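Local coordinates for protein glycosyl Hydrolase (Clostridium thermocellum, PDB 6G1I) that probably cleaves the glycosidic bonds of cellulose as a GH124 endoglucanase, here its catalytic domain, which binds manganese and a fructosylated cello-oligosaccharide, at residues G58-V64 and W219-Y223. Sequence-based numbering, arbitrary orientation.
Sequences GFKNKEV and WEIYY
Residues 58-64 link two helices: Gly58, with positive phi (73°), leaves helix 35-57, Phe59 is extended (-58/145), and Asn61 N-caps helix 62-77, its OD1 accepting from Val64 N at 3.0 Å. Against this turn lie residues 219-223, the C-terminal end of the chain, which include a short 3-10 turn; Tyr222 N bonds to Trp219 O (3.2 Å). The closest CA pair is Lys60 and Tyr223, 4.7 Å apart. One direct hydrogen bond joins the segments, Lys60 N to Tyr222 O (2.8 Å), and Phe59 CA adds a CA-H...O contact to that same oxygen at 3.4 Å. A water accepts from Lys60 NZ (NZ to water O 3.1 Å) and donates to Ile221 O (water O to O 2.8 Å). Phe59, Tyr222 and Tyr223, all with chi1 near -60° (m), form an aromatic cluster; the Phe59 ring centroid lies 5.9 Å from each tyrosine centroid, planes oblique, at 46° to Tyr222 and 40° to Tyr223. Val64 CB packs on Tyr222 CD1 at 3.9 Å. The C-terminus thereby closes over the loop between helices 35-57 and 62-77 of the catalytic domain: Phe59 also touches Ile53 and meets the Phe68 ring, Tyr222 OH bonds to Ala188 O of helix 177-196, and Tyr223 rests on Arg157 and Ala160 of helix 157-169.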
ATOM      1  N   GLY A  58       0.973 -12.076   9.311  1.00 10.14           N
ATOM      2  CA  GLY A  58       1.946 -12.746  10.158  1.00 11.03           C
ATOM      3  C   GLY A  58       3.264 -12.011  10.283  1.00 10.09           C
ATOM      4  O   GLY A  58       4.253 -12.635  10.674  1.00 12.10           O
ATOM      5  N   PHE A  59       3.301 -10.707  10.002  1.00 10.12           N
ATOM      6  CA  PHE A  59       4.513  -9.938  10.189  1.00 10.46           C
ATOM      7  C   PHE A  59       4.970 -10.027  11.634  1.00 10.75           C
ATOM      8  O   PHE A  59       4.142 -10.080  12.558  1.00 12.09           O
ATOM      9  CB  PHE A  59       4.304  -8.491   9.795  1.00 10.49           C
ATOM     10  CG  PHE A  59       4.030  -8.248   8.310  1.00  9.77           C
ATOM     11  CD1 PHE A  59       4.638  -8.980   7.300  1.00 10.62           C
ATOM     12  CD2 PHE A  59       3.124  -7.264   7.937  1.00 10.07           C
ATOM     13  CE1 PHE A  59       4.370  -8.698   5.976  1.00 10.10           C
ATOM     14  CE2 PHE A  59       2.890  -6.972   6.618  1.00 10.46           C
ATOM     15  CZ  PHE A  59       3.502  -7.676   5.633  1.00  9.88           C
ATOM     16  N   LYS A  60       6.290 -10.035  11.844  1.00 11.86           N
ATOM     17  CA  LYS A  60       6.975 -10.221  13.131  0.50 12.11           C
ATOM     18  C   LYS A  60       6.521  -9.199  14.158  1.00 13.00           C
ATOM     19  O   LYS A  60       6.385  -9.484  15.368  1.00 14.99           O
ATOM     20  CB  LYS A  60       8.501 -10.077  12.902  0.50 11.78           C
ATOM     21  CG  LYS A  60       9.363 -10.314  14.096  0.50 12.54           C
ATOM     22  CD  LYS A  60      10.804  -9.931  13.833  0.50 16.12           C
ATOM     23  CE  LYS A  60      11.339 -10.717  12.659  0.50 16.74           C
ATOM     24  NZ  LYS A  60      12.823 -10.782  12.620  0.50 18.00           N
ATOM     25  N   ASN A  61       6.410  -7.935  13.746  1.00 12.96           N
ATOM     26  CA  ASN A  61       6.202  -6.820  14.632  1.00 13.20           C
ATOM     27  C   ASN A  61       5.766  -5.603  13.819  1.00 12.55           C
ATOM     28  O   ASN A  61       5.750  -5.635  12.621  1.00 12.87           O
ATOM     29  CB  ASN A  61       7.447  -6.519  15.512  1.00 13.70           C
ATOM     30  CG  ASN A  61       8.663  -6.190  14.697  1.00 13.05           C
ATOM     31  OD1 ASN A  61       8.560  -5.426  13.746  1.00 12.61           O
ATOM     32  ND2 ASN A  61       9.821  -6.742  15.037  1.00 16.71           N
ATOM     33  N   LYS A  62       5.412  -4.541  14.541  1.00 13.42           N
ATOM     34  CA  LYS A  62       4.868  -3.372  13.873  1.00 14.49           C
ATOM     35  C   LYS A  62       5.925  -2.667  13.038  1.00 12.49           C
ATOM     36  O   LYS A  62       5.604  -2.093  11.986  1.00 13.04           O
ATOM     37  CB  LYS A  62       4.335  -2.389  14.859  1.00 17.43           C
ATOM     38  CG  LYS A  62       2.920  -2.545  15.270  0.90 20.97           C
ATOM     39  CD  LYS A  62       2.310  -1.188  15.471  0.90 17.48           C
ATOM     40  CE  LYS A  62       3.075  -0.568  16.615  0.90 17.55           C
ATOM     41  NZ  LYS A  62       2.194   0.367  17.307  0.90 18.70           N
ATOM     42  N   GLU A  63       7.181  -2.634  13.516  1.00 12.18           N
ATOM     43  CA  GLU A  63       8.214  -1.930  12.776  1.00 11.65           C
ATOM     44  C   GLU A  63       8.394  -2.503  11.372  1.00  9.90           C
ATOM     45  O   GLU A  63       8.564  -1.744  10.410  1.00 10.75           O
ATOM     46  CB  GLU A  63       9.506  -2.101  13.569  1.00 15.70           C
ATOM     47  CG  GLU A  63      10.699  -1.274  13.258  0.90 22.34           C
ATOM     48  CD  GLU A  63      11.892  -1.641  14.199  0.80 28.34           C
ATOM     49  OE1 GLU A  63      12.323  -2.823  14.279  0.60 27.72           O
ATOM     50  OE2 GLU A  63      12.404  -0.753  14.878  0.50 27.58           O
ATOM     51  N   VAL A  64       8.405  -3.825  11.247  1.00  9.57           N
ATOM     52  CA  VAL A  64       8.548  -4.399   9.924  1.00  9.02           C
ATOM     53  C   VAL A  64       7.296  -4.171   9.082  1.00  8.39           C
ATOM     54  O   VAL A  64       7.370  -4.097   7.839  1.00  9.03           O
ATOM     55  CB  VAL A  64       8.992  -5.856   9.901  1.00  9.95           C
ATOM     56  CG1 VAL A  64      10.277  -6.069  10.697  1.00 11.49           C
ATOM     57  CG2 VAL A  64       7.925  -6.824  10.351  1.00 11.52           C
ATOM     58  N   TRP A 219      12.312 -11.147   1.668  1.00  9.36           N
ATOM     59  CA  TRP A 219      11.242 -11.374   2.654  1.00  9.29           C
ATOM     60  C   TRP A 219      11.750 -11.652   4.037  1.00 10.57           C
ATOM     61  O   TRP A 219      10.974 -11.686   4.987  1.00 11.17           O
ATOM     62  CB  TRP A 219      10.297 -12.484   2.153  1.00  9.80           C
ATOM     63  CG  TRP A 219       9.547 -12.068   0.938  1.00  9.30           C
ATOM     64  CD1 TRP A 219       9.860 -12.336  -0.373  1.00 10.19           C
ATOM     65  CD2 TRP A 219       8.425 -11.224   0.884  1.00  9.17           C
ATOM     66  NE1 TRP A 219       8.987 -11.730  -1.222  1.00 10.40           N
ATOM     67  CE2 TRP A 219       8.076 -11.041  -0.467  1.00  9.01           C
ATOM     68  CE3 TRP A 219       7.650 -10.597   1.866  1.00  8.98           C
ATOM     69  CZ2 TRP A 219       7.005 -10.242  -0.852  1.00  9.66           C
ATOM     70  CZ3 TRP A 219       6.589  -9.799   1.471  1.00  8.81           C
ATOM     71  CH2 TRP A 219       6.267  -9.623   0.125  1.00  9.42           C
ATOM     72  N   GLU A 220      13.057 -11.910   4.203  1.00 13.70           N
ATOM     73  CA  GLU A 220      13.655 -12.338   5.445  1.00 14.90           C
ATOM     74  C   GLU A 220      13.262 -11.513   6.655  1.00 13.75           C
ATOM     75  O   GLU A 220      12.960 -12.081   7.736  1.00 15.68           O
ATOM     76  CB  GLU A 220      15.214 -12.365   5.313  1.00 17.72           C
ATOM     77  CG  GLU A 220      15.907 -12.814   6.546  0.80 17.48           C
ATOM     78  CD  GLU A 220      17.408 -12.993   6.411  0.70 20.10           C
ATOM     79  OE1 GLU A 220      18.006 -13.644   7.275  0.60 25.82           O
ATOM     80  OE2 GLU A 220      18.040 -12.452   5.490  0.70 18.15           O
ATOM     81  N   ILE A 221      13.332 -10.175   6.571  1.00 14.00           N
ATOM     82  CA  ILE A 221      13.200  -9.370   7.772  1.00 13.33           C
ATOM     83  C   ILE A 221      11.794  -9.425   8.342  1.00 10.95           C
ATOM     84  O   ILE A 221      11.607  -9.051   9.487  1.00 12.58           O
ATOM     85  CB  ILE A 221      13.511  -7.838   7.641  1.00 17.16           C
ATOM     86  CG1 ILE A 221      12.554  -7.076   6.674  1.00 17.01           C
ATOM     87  CG2 ILE A 221      14.960  -7.544   7.365  0.80 20.49           C
ATOM     88  CD1 ILE A 221      12.381  -5.588   6.950  1.00 19.17           C
ATOM     89  N   TYR A 222      10.807  -9.823   7.564  1.00 10.20           N
ATOM     90  CA  TYR A 222       9.428  -9.560   7.951  1.00  9.90           C
ATOM     91  C   TYR A 222       8.838 -10.599   8.879  1.00 10.77           C
ATOM     92  O   TYR A 222       7.760 -10.347   9.428  1.00 11.71           O
ATOM     93  CB  TYR A 222       8.545  -9.449   6.685  1.00  9.43           C
ATOM     94  CG  TYR A 222       8.924  -8.244   5.833  1.00  8.95           C
ATOM     95  CD1 TYR A 222       8.485  -6.971   6.164  1.00  9.33           C
ATOM     96  CD2 TYR A 222       9.687  -8.395   4.715  1.00  9.25           C
ATOM     97  CE1 TYR A 222       8.845  -5.870   5.414  1.00  8.78           C
ATOM     98  CE2 TYR A 222      10.062  -7.302   3.950  1.00  9.14           C
ATOM     99  CZ  TYR A 222       9.600  -6.016   4.301  1.00  8.74           C
ATOM    100  OH  TYR A 222       9.924  -4.885   3.563  1.00  9.18           O
ATOM    101  N   TYR A 223       9.504 -11.744   9.045  1.00 11.72           N
ATOM    102  CA  TYR A 223       8.897 -12.910   9.720  1.00 12.56           C
ATOM    103  C   TYR A 223       9.785 -13.399  10.815  1.00 17.56           C
ATOM    104  O   TYR A 223      11.017 -13.376  10.714  1.00 19.96           O
ATOM    105  CB  TYR A 223       8.567 -14.032   8.742  1.00 12.78           C
ATOM    106  CG  TYR A 223       7.680 -13.487   7.647  1.00 11.66           C
ATOM    107  CD1 TYR A 223       6.313 -13.239   7.853  1.00 12.12           C
ATOM    108  CD2 TYR A 223       8.219 -13.197   6.416  1.00 11.59           C
ATOM    109  CE1 TYR A 223       5.543 -12.678   6.875  1.00 11.39           C
ATOM    110  CE2 TYR A 223       7.442 -12.596   5.436  1.00 11.03           C
ATOM    111  CZ  TYR A 223       6.101 -12.371   5.650  1.00 10.35           C
ATOM    112  OH  TYR A 223       5.353 -11.764   4.665  1.00 10.82           O
ATOM    113  OXT TYR A 223       9.214 -13.871  11.828  1.00 21.99           O
TER
HETATM  114  O   HOH W   1      13.335  -7.977  11.456  1.00 25.05           O